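Local coordinates for protein probable alginate O-acetylase AlgJ (Pseudomonas putida, PDB 4O8V) that probably works with AlgI and AlgF at the inner membrane to add acetyl groups to the O-2 and O-3 positions of mannuronate residues in alginate, at residues 121-135 against 218-231. Numbering follows the deposited sequence.
Sequences THWTPMGAEVAAQAL and SYSANPHWNFLGAL
His122 NE2 and Ser218 OG lie 2.6 Å apart in a nearly straight hydrogen bond, with OG in the plane of the imidazole. These residues match the proton acceptor and nucleophile of an SGNH-hydrolase-like active site, inferred by similarity. The other ring nitrogen, ND1, is hydrogen-bonded to Asp120, completing a probable Ser-His-Asp triad.

Two aromatic partners and a hydroxyl surround the imidazole. Trp225 lies under one face in an offset stack, its NE1 3.3 Å from His122 CG and the ring planes 27° apart. His122 CB sits over the same indole in a CH-pi contact. Thr121 OG1 covers the opposite imidazole face. The CD2 edge of His122 points at the centre of the Tyr219 ring, a T-shaped pair.

Tyr219 in turn puts its own edge against the face of Trp123, with CD2 3.6 Å from Trp123 CE2. With chi1 at 45°, Trp123 CG lies between its own backbone N and carbonyl carbon, and the indole reaches in between Tyr219 and Phe227. Its NE1 meets Tyr219 O at 3.1 Å, a hydrogen bond close to the indole plane. Ala128 CB packs on the other face of this indole.

Further on, helices 125-135 and 227-231 run at 37° to each other, their axes 8.5 Å apart. Phe227 is a knob in the hole formed by Ala128, Ala131, Ala132 and Leu135. Ala132 CB meets Ala230 CB at 3.7 Å. Behind helix 227-231, Phe227 and Leu231 touch Leu214 of the central parallel sheet. A water lies between Pro125 O and Trp225 O, 2.8 Å from Trp225 O.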
ATOM      1  N   THR A 121      -7.207  -8.824  -3.965  1.00 25.91           N
ATOM      2  CA  THR A 121      -6.553  -7.586  -4.379  1.00 26.96           C
ATOM      3  C   THR A 121      -5.101  -7.495  -3.911  1.00 22.40           C
ATOM      4  O   THR A 121      -4.317  -6.724  -4.465  1.00 25.40           O
ATOM      5  CB  THR A 121      -7.287  -6.331  -3.832  1.00 24.13           C
ATOM      6  OG1 THR A 121      -7.251  -6.362  -2.404  1.00 26.14           O
ATOM      7  CG2 THR A 121      -8.724  -6.297  -4.326  1.00 27.30           C
ATOM      8  N   HIS A 122      -4.737  -8.258  -2.886  1.00 24.38           N
ATOM      9  CA  HIS A 122      -3.500  -7.954  -2.161  1.00 22.35           C
ATOM     10  C   HIS A 122      -2.249  -8.671  -2.653  1.00 26.58           C
ATOM     11  O   HIS A 122      -2.313  -9.721  -3.286  1.00 26.39           O
ATOM     12  CB  HIS A 122      -3.683  -8.262  -0.674  1.00 19.86           C
ATOM     13  CG  HIS A 122      -4.709  -7.385  -0.020  1.00 23.51           C
ATOM     14  ND1 HIS A 122      -5.987  -7.815   0.267  1.00 26.20           N
ATOM     15  CD2 HIS A 122      -4.647  -6.087   0.365  1.00 23.24           C
ATOM     16  CE1 HIS A 122      -6.662  -6.820   0.825  1.00 26.14           C
ATOM     17  NE2 HIS A 122      -5.876  -5.756   0.883  1.00 24.84           N
ATOM     18  N   TRP A 123      -1.093  -8.102  -2.331  1.00 25.16           N
ATOM     19  CA  TRP A 123       0.140  -8.842  -2.502  1.00 23.75           C
ATOM     20  C   TRP A 123       0.150 -10.100  -1.636  1.00 25.49           C
ATOM     21  O   TRP A 123      -0.499 -10.170  -0.588  1.00 27.00           O
ATOM     22  CB  TRP A 123       1.362  -7.967  -2.180  1.00 22.67           C
ATOM     23  CG  TRP A 123       1.266  -7.119  -0.923  1.00 23.23           C
ATOM     24  CD1 TRP A 123       0.546  -7.373   0.223  1.00 21.27           C
ATOM     25  CD2 TRP A 123       1.981  -5.894  -0.688  1.00 25.30           C
ATOM     26  NE1 TRP A 123       0.768  -6.359   1.152  1.00 25.22           N
ATOM     27  CE2 TRP A 123       1.639  -5.444   0.612  1.00 22.85           C
ATOM     28  CE3 TRP A 123       2.862  -5.126  -1.462  1.00 24.22           C
ATOM     29  CZ2 TRP A 123       2.153  -4.249   1.158  1.00 24.05           C
ATOM     30  CZ3 TRP A 123       3.378  -3.941  -0.911  1.00 25.08           C
ATOM     31  CH2 TRP A 123       3.004  -3.516   0.384  1.00 25.23           C
ATOM     32  N   THR A 124       0.874 -11.105  -2.111  1.00 22.94           N
ATOM     33  CA  THR A 124       1.230 -12.269  -1.316  1.00 20.14           C
ATOM     34  C   THR A 124       2.275 -11.904  -0.273  1.00 23.98           C
ATOM     35  O   THR A 124       2.917 -10.855  -0.374  1.00 24.23           O
ATOM     36  CB  THR A 124       1.827 -13.401  -2.195  1.00 22.72           C
ATOM     37  OG1 THR A 124       3.085 -12.962  -2.731  1.00 25.90           O
ATOM     38  CG2 THR A 124       0.849 -13.811  -3.333  1.00 21.95           C
ATOM     39  N   PRO A 125       2.459 -12.773   0.724  1.00 29.12           N
ATOM     40  CA  PRO A 125       3.516 -12.489   1.694  1.00 29.30           C
ATOM     41  C   PRO A 125       4.893 -12.323   1.041  1.00 30.38           C
ATOM     42  O   PRO A 125       5.666 -11.463   1.466  1.00 29.17           O
ATOM     43  CB  PRO A 125       3.483 -13.707   2.600  1.00 31.44           C
ATOM     44  CG  PRO A 125       2.070 -14.182   2.511  1.00 31.40           C
ATOM     45  CD  PRO A 125       1.637 -13.930   1.128  1.00 30.46           C
HETATM   46  N   MSE A 126       5.201 -13.135   0.029  1.00 31.71           N
HETATM   47  CA  MSE A 126       6.454 -12.940  -0.678  1.00 32.86           C
HETATM   48  C   MSE A 126       6.488 -11.588  -1.396  1.00 31.04           C
HETATM   49  O   MSE A 126       7.531 -10.919  -1.414  1.00 31.10           O
HETATM   50  CB  MSE A 126       6.701 -14.083  -1.672  1.00 35.71           C
HETATM   51  CG  MSE A 126       8.066 -14.034  -2.313  1.00 50.37           C
HETATM   52 SE   MSE A 126       8.066 -13.131  -4.065  1.00 41.92          SE
HETATM   53  CE  MSE A 126       7.277 -14.554  -5.162  1.00 40.62           C
ATOM     54  N   GLY A 127       5.355 -11.181  -1.973  1.00 29.79           N
ATOM     55  CA  GLY A 127       5.281  -9.911  -2.668  1.00 28.63           C
ATOM     56  C   GLY A 127       5.512  -8.739  -1.721  1.00 29.86           C
ATOM     57  O   GLY A 127       6.230  -7.779  -2.027  1.00 26.37           O
ATOM     58  N   ALA A 128       4.888  -8.817  -0.556  1.00 25.67           N
ATOM     59  CA  ALA A 128       5.041  -7.752   0.438  1.00 26.11           C
ATOM     60  C   ALA A 128       6.489  -7.704   0.956  1.00 27.37           C
ATOM     61  O   ALA A 128       7.031  -6.654   1.266  1.00 26.22           O
ATOM     62  CB  ALA A 128       4.042  -7.951   1.582  1.00 23.78           C
ATOM     63  N   GLU A 129       7.135  -8.855   1.007  1.00 26.61           N
ATOM     64  CA  GLU A 129       8.488  -8.925   1.516  1.00 27.75           C
ATOM     65  C   GLU A 129       9.457  -8.262   0.524  1.00 28.20           C
ATOM     66  O   GLU A 129      10.388  -7.560   0.929  1.00 27.90           O
ATOM     67  CB  GLU A 129       8.858 -10.390   1.781  1.00 30.40           C
ATOM     68  CG  GLU A 129      10.281 -10.613   2.260  1.00 47.56           C
ATOM     69  CD  GLU A 129      10.589 -12.087   2.408  1.00 52.72           C
ATOM     70  OE1 GLU A 129      10.860 -12.751   1.384  1.00 58.86           O
ATOM     71  OE2 GLU A 129      10.525 -12.587   3.548  1.00 50.57           O
ATOM     72  N   VAL A 130       9.245  -8.504  -0.770  1.00 28.94           N
ATOM     73  CA  VAL A 130      10.002  -7.832  -1.818  1.00 29.71           C
ATOM     74  C   VAL A 130       9.862  -6.309  -1.701  1.00 27.81           C
ATOM     75  O   VAL A 130      10.870  -5.578  -1.749  1.00 28.39           O
ATOM     76  CB  VAL A 130       9.550  -8.311  -3.218  1.00 31.30           C
ATOM     77  CG1 VAL A 130      10.165  -7.446  -4.310  1.00 32.36           C
ATOM     78  CG2 VAL A 130       9.935  -9.768  -3.398  1.00 34.08           C
ATOM     79  N   ALA A 131       8.630  -5.842  -1.494  1.00 25.73           N
ATOM     80  CA  ALA A 131       8.374  -4.405  -1.314  1.00 26.03           C
ATOM     81  C   ALA A 131       9.108  -3.885  -0.077  1.00 25.12           C
ATOM     82  O   ALA A 131       9.802  -2.855  -0.135  1.00 25.75           O
ATOM     83  CB  ALA A 131       6.862  -4.122  -1.220  1.00 23.17           C
ATOM     84  N   ALA A 132       8.997  -4.593   1.041  1.00 29.20           N
ATOM     85  CA  ALA A 132       9.722  -4.180   2.254  1.00 26.85           C
ATOM     86  C   ALA A 132      11.229  -4.121   2.034  1.00 32.54           C
ATOM     87  O   ALA A 132      11.907  -3.221   2.551  1.00 29.40           O
ATOM     88  CB  ALA A 132       9.409  -5.116   3.417  1.00 25.95           C
ATOM     89  N   GLN A 133      11.777  -5.071   1.285  1.00 27.12           N
ATOM     90  CA  GLN A 133      13.202  -5.038   1.052  1.00 27.65           C
ATOM     91  C   GLN A 133      13.613  -3.839   0.196  1.00 31.52           C
ATOM     92  O   GLN A 133      14.676  -3.241   0.444  1.00 31.18           O
ATOM     93  CB  GLN A 133      13.692  -6.352   0.409  1.00 30.60           C
ATOM     94  CG  GLN A 133      13.916  -7.430   1.450  1.00 45.16           C
ATOM     95  CD  GLN A 133      14.014  -8.823   0.870  1.00 48.13           C
ATOM     96  OE1 GLN A 133      13.565  -9.080  -0.248  1.00 48.10           O
ATOM     97  NE2 GLN A 133      14.584  -9.739   1.642  1.00 46.66           N
ATOM     98  N   ALA A 134      12.820  -3.521  -0.823  1.00 28.28           N
ATOM     99  CA  ALA A 134      13.102  -2.362  -1.662  1.00 29.95           C
ATOM    100  C   ALA A 134      13.051  -1.089  -0.819  1.00 29.86           C
ATOM    101  O   ALA A 134      13.883  -0.201  -0.973  1.00 31.06           O
ATOM    102  CB  ALA A 134      12.104  -2.255  -2.822  1.00 29.80           C
ATOM    103  N   LEU A 135      12.045  -0.993   0.039  1.00 28.53           N
ATOM    104  CA  LEU A 135      11.914   0.190   0.878  1.00 27.18           C
ATOM    105  C   LEU A 135      13.104   0.293   1.851  1.00 31.03           C
ATOM    106  O   LEU A 135      13.679   1.371   2.036  1.00 34.77           O
ATOM    107  CB  LEU A 135      10.561   0.170   1.617  1.00 22.50           C
ATOM    108  CG  LEU A 135       9.321   0.336   0.745  1.00 26.71           C
ATOM    109  CD1 LEU A 135       8.040  -0.054   1.513  1.00 26.35           C
ATOM    110  CD2 LEU A 135       9.232   1.784   0.252  1.00 31.67           C
ATOM    111  N   SER A 218      -5.413  -1.950   3.964  1.00 25.50           N
ATOM    112  CA  SER A 218      -5.412  -3.383   4.253  1.00 23.53           C
ATOM    113  C   SER A 218      -4.137  -4.071   3.763  1.00 22.30           C
ATOM    114  O   SER A 218      -3.789  -5.144   4.277  1.00 22.84           O
ATOM    115  CB  SER A 218      -6.655  -4.043   3.631  1.00 25.42           C
ATOM    116  OG  SER A 218      -6.746  -3.774   2.245  1.00 27.16           O
ATOM    117  N   TYR A 219      -3.424  -3.481   2.795  1.00 22.02           N
ATOM    118  CA  TYR A 219      -2.114  -4.050   2.394  1.00 25.40           C
ATOM    119  C   TYR A 219      -1.181  -4.107   3.605  1.00 26.06           C
ATOM    120  O   TYR A 219      -0.352  -5.026   3.740  1.00 24.31           O
ATOM    121  CB  TYR A 219      -1.438  -3.248   1.264  1.00 23.51           C
ATOM    122  CG  TYR A 219      -2.014  -3.482  -0.112  1.00 24.76           C
ATOM    123  CD1 TYR A 219      -3.121  -2.755  -0.541  1.00 25.81           C
ATOM    124  CD2 TYR A 219      -1.464  -4.440  -0.986  1.00 21.24           C
ATOM    125  CE1 TYR A 219      -3.674  -2.955  -1.804  1.00 23.03           C
ATOM    126  CE2 TYR A 219      -2.014  -4.646  -2.277  1.00 21.64           C
ATOM    127  CZ  TYR A 219      -3.113  -3.899  -2.670  1.00 23.57           C
ATOM    128  OH  TYR A 219      -3.683  -4.092  -3.909  1.00 26.57           O
ATOM    129  N   SER A 220      -1.353  -3.143   4.511  1.00 23.43           N
ATOM    130  CA  SER A 220      -0.487  -3.016   5.691  1.00 21.84           C
ATOM    131  C   SER A 220      -1.155  -3.471   6.971  1.00 24.25           C
ATOM    132  O   SER A 220      -0.475  -3.869   7.909  1.00 26.29           O
ATOM    133  CB  SER A 220      -0.045  -1.552   5.885  1.00 22.34           C
ATOM    134  OG  SER A 220       0.784  -1.120   4.824  1.00 22.44           O
ATOM    135  N   ALA A 221      -2.483  -3.361   7.042  1.00 23.35           N
ATOM    136  CA  ALA A 221      -3.183  -3.692   8.277  1.00 25.02           C
ATOM    137  C   ALA A 221      -3.408  -5.178   8.454  1.00 27.36           C
ATOM    138  O   ALA A 221      -3.543  -5.653   9.568  1.00 24.88           O
ATOM    139  CB  ALA A 221      -4.546  -2.959   8.346  1.00 25.77           C
ATOM    140  N   ASN A 222      -3.494  -5.908   7.354  1.00 24.32           N
ATOM    141  CA  ASN A 222      -3.854  -7.322   7.413  1.00 24.25           C
ATOM    142  C   ASN A 222      -2.612  -8.193   7.706  1.00 23.26           C
ATOM    143  O   ASN A 222      -1.688  -8.239   6.898  1.00 25.84           O
ATOM    144  CB  ASN A 222      -4.525  -7.739   6.075  1.00 23.22           C
ATOM    145  CG  ASN A 222      -5.156  -9.105   6.141  1.00 29.19           C
ATOM    146  OD1 ASN A 222      -4.681  -9.973   6.872  1.00 26.99           O
ATOM    147  ND2 ASN A 222      -6.245  -9.308   5.375  1.00 27.74           N
ATOM    148  N   PRO A 223      -2.601  -8.879   8.859  1.00 22.11           N
ATOM    149  CA  PRO A 223      -1.485  -9.742   9.261  1.00 29.23           C
ATOM    150  C   PRO A 223      -1.135 -10.808   8.208  1.00 27.74           C
ATOM    151  O   PRO A 223       0.006 -11.283   8.182  1.00 24.63           O
ATOM    152  CB  PRO A 223      -2.003 -10.417  10.543  1.00 28.78           C
ATOM    153  CG  PRO A 223      -3.020  -9.462  11.093  1.00 32.94           C
ATOM    154  CD  PRO A 223      -3.686  -8.890   9.860  1.00 29.15           C
ATOM    155  N   HIS A 224      -2.084 -11.185   7.355  1.00 26.57           N
ATOM    156  CA  HIS A 224      -1.820 -12.279   6.409  1.00 26.54           C
ATOM    157  C   HIS A 224      -0.652 -11.971   5.462  1.00 29.51           C
ATOM    158  O   HIS A 224       0.042 -12.887   5.034  1.00 30.54           O
ATOM    159  CB  HIS A 224      -3.066 -12.606   5.556  1.00 24.11           C
ATOM    160  CG  HIS A 224      -4.113 -13.415   6.259  1.00 28.23           C
ATOM    161  ND1 HIS A 224      -3.818 -14.441   7.129  1.00 33.71           N
ATOM    162  CD2 HIS A 224      -5.466 -13.371   6.181  1.00 27.55           C
ATOM    163  CE1 HIS A 224      -4.940 -14.978   7.576  1.00 35.22           C
ATOM    164  NE2 HIS A 224      -5.955 -14.341   7.021  1.00 34.41           N
ATOM    165  N   TRP A 225      -0.441 -10.700   5.116  1.00 22.16           N
ATOM    166  CA  TRP A 225       0.608 -10.360   4.146  1.00 20.76           C
ATOM    167  C   TRP A 225       1.939 -10.093   4.864  1.00 19.03           C
ATOM    168  O   TRP A 225       2.973  -9.966   4.214  1.00 24.77           O
ATOM    169  CB  TRP A 225       0.197  -9.158   3.274  1.00 22.83           C
ATOM    170  CG  TRP A 225      -1.306  -9.095   3.024  1.00 28.35           C
ATOM    171  CD1 TRP A 225      -2.137  -8.007   3.186  1.00 26.80           C
ATOM    172  CD2 TRP A 225      -2.150 -10.184   2.605  1.00 24.87           C
ATOM    173  NE1 TRP A 225      -3.446  -8.360   2.869  1.00 24.48           N
ATOM    174  CE2 TRP A 225      -3.476  -9.690   2.533  1.00 24.64           C
ATOM    175  CE3 TRP A 225      -1.913 -11.532   2.295  1.00 25.12           C
ATOM    176  CZ2 TRP A 225      -4.556 -10.498   2.166  1.00 25.66           C
ATOM    177  CZ3 TRP A 225      -2.984 -12.330   1.929  1.00 24.67           C
ATOM    178  CH2 TRP A 225      -4.291 -11.817   1.874  1.00 24.14           C
ATOM    179  N   ASN A 226       1.880 -10.027   6.195  1.00 24.29           N
ATOM    180  CA  ASN A 226       3.048  -9.817   7.069  1.00 26.52           C
ATOM    181  C   ASN A 226       3.931  -8.651   6.627  1.00 27.28           C
ATOM    182  O   ASN A 226       5.159  -8.725   6.745  1.00 25.99           O
ATOM    183  CB  ASN A 226       3.914 -11.095   7.156  1.00 26.26           C
ATOM    184  CG  ASN A 226       4.823 -11.109   8.395  1.00 32.50           C
ATOM    185  OD1 ASN A 226       4.398 -10.745   9.491  1.00 34.63           O
ATOM    186  ND2 ASN A 226       6.087 -11.489   8.211  1.00 27.25           N
ATOM    187  N   PHE A 227       3.327  -7.582   6.105  1.00 26.79           N
ATOM    188  CA  PHE A 227       4.122  -6.447   5.644  1.00 25.87           C
ATOM    189  C   PHE A 227       4.833  -5.757   6.815  1.00 23.30           C
ATOM    190  O   PHE A 227       6.002  -5.360   6.682  1.00 22.90           O
ATOM    191  CB  PHE A 227       3.249  -5.453   4.885  1.00 23.22           C
ATOM    192  CG  PHE A 227       4.015  -4.338   4.219  1.00 22.96           C
ATOM    193  CD1 PHE A 227       5.162  -4.596   3.487  1.00 23.33           C
ATOM    194  CD2 PHE A 227       3.565  -3.016   4.325  1.00 25.08           C
ATOM    195  CE1 PHE A 227       5.842  -3.568   2.860  1.00 26.14           C
ATOM    196  CE2 PHE A 227       4.238  -1.987   3.689  1.00 24.83           C
ATOM    197  CZ  PHE A 227       5.379  -2.255   2.969  1.00 24.54           C
ATOM    198  N   LEU A 228       4.145  -5.617   7.949  1.00 21.12           N
ATOM    199  CA  LEU A 228       4.795  -5.052   9.140  1.00 24.97           C
ATOM    200  C   LEU A 228       6.054  -5.836   9.525  1.00 27.97           C
ATOM    201  O   LEU A 228       7.122  -5.263   9.776  1.00 25.05           O
ATOM    202  CB  LEU A 228       3.836  -5.030  10.335  1.00 25.39           C
ATOM    203  CG  LEU A 228       4.409  -4.413  11.613  1.00 29.77           C
ATOM    204  CD1 LEU A 228       4.730  -2.965  11.357  1.00 30.51           C
ATOM    205  CD2 LEU A 228       3.393  -4.542  12.712  1.00 35.36           C
ATOM    206  N   GLY A 229       5.913  -7.156   9.600  1.00 25.89           N
ATOM    207  CA  GLY A 229       7.028  -7.989  10.015  1.00 27.23           C
ATOM    208  C   GLY A 229       8.150  -7.895   8.996  1.00 27.50           C
ATOM    209  O   GLY A 229       9.328  -7.834   9.366  1.00 29.89           O
ATOM    210  N   ALA A 230       7.777  -7.879   7.717  1.00 24.94           N
ATOM    211  CA  ALA A 230       8.777  -7.845   6.647  1.00 26.20           C
ATOM    212  C   ALA A 230       9.595  -6.543   6.738  1.00 28.02           C
ATOM    213  O   ALA A 230      10.812  -6.542   6.546  1.00 27.64           O
ATOM    214  CB  ALA A 230       8.113  -7.982   5.287  1.00 28.31           C
ATOM    215  N   LEU A 231       8.921  -5.449   7.069  1.00 25.33           N
ATOM    216  CA  LEU A 231       9.575  -4.161   7.282  1.00 27.46           C
ATOM    217  C   LEU A 231      10.508  -4.169   8.501  1.00 29.85           C
ATOM    218  O   LEU A 231      11.636  -3.700   8.413  1.00 28.56           O
ATOM    219  CB  LEU A 231       8.529  -3.040   7.453  1.00 26.69           C
ATOM    220  CG  LEU A 231       7.880  -2.501   6.182  1.00 28.91           C
ATOM    221  CD1 LEU A 231       6.703  -1.557   6.502  1.00 27.63           C
ATOM    222  CD2 LEU A 231       8.960  -1.825   5.312  1.00 29.25           C
TER
HETATM  223  O   HOH W   1       5.692 -10.463   3.893  1.00 28.33           O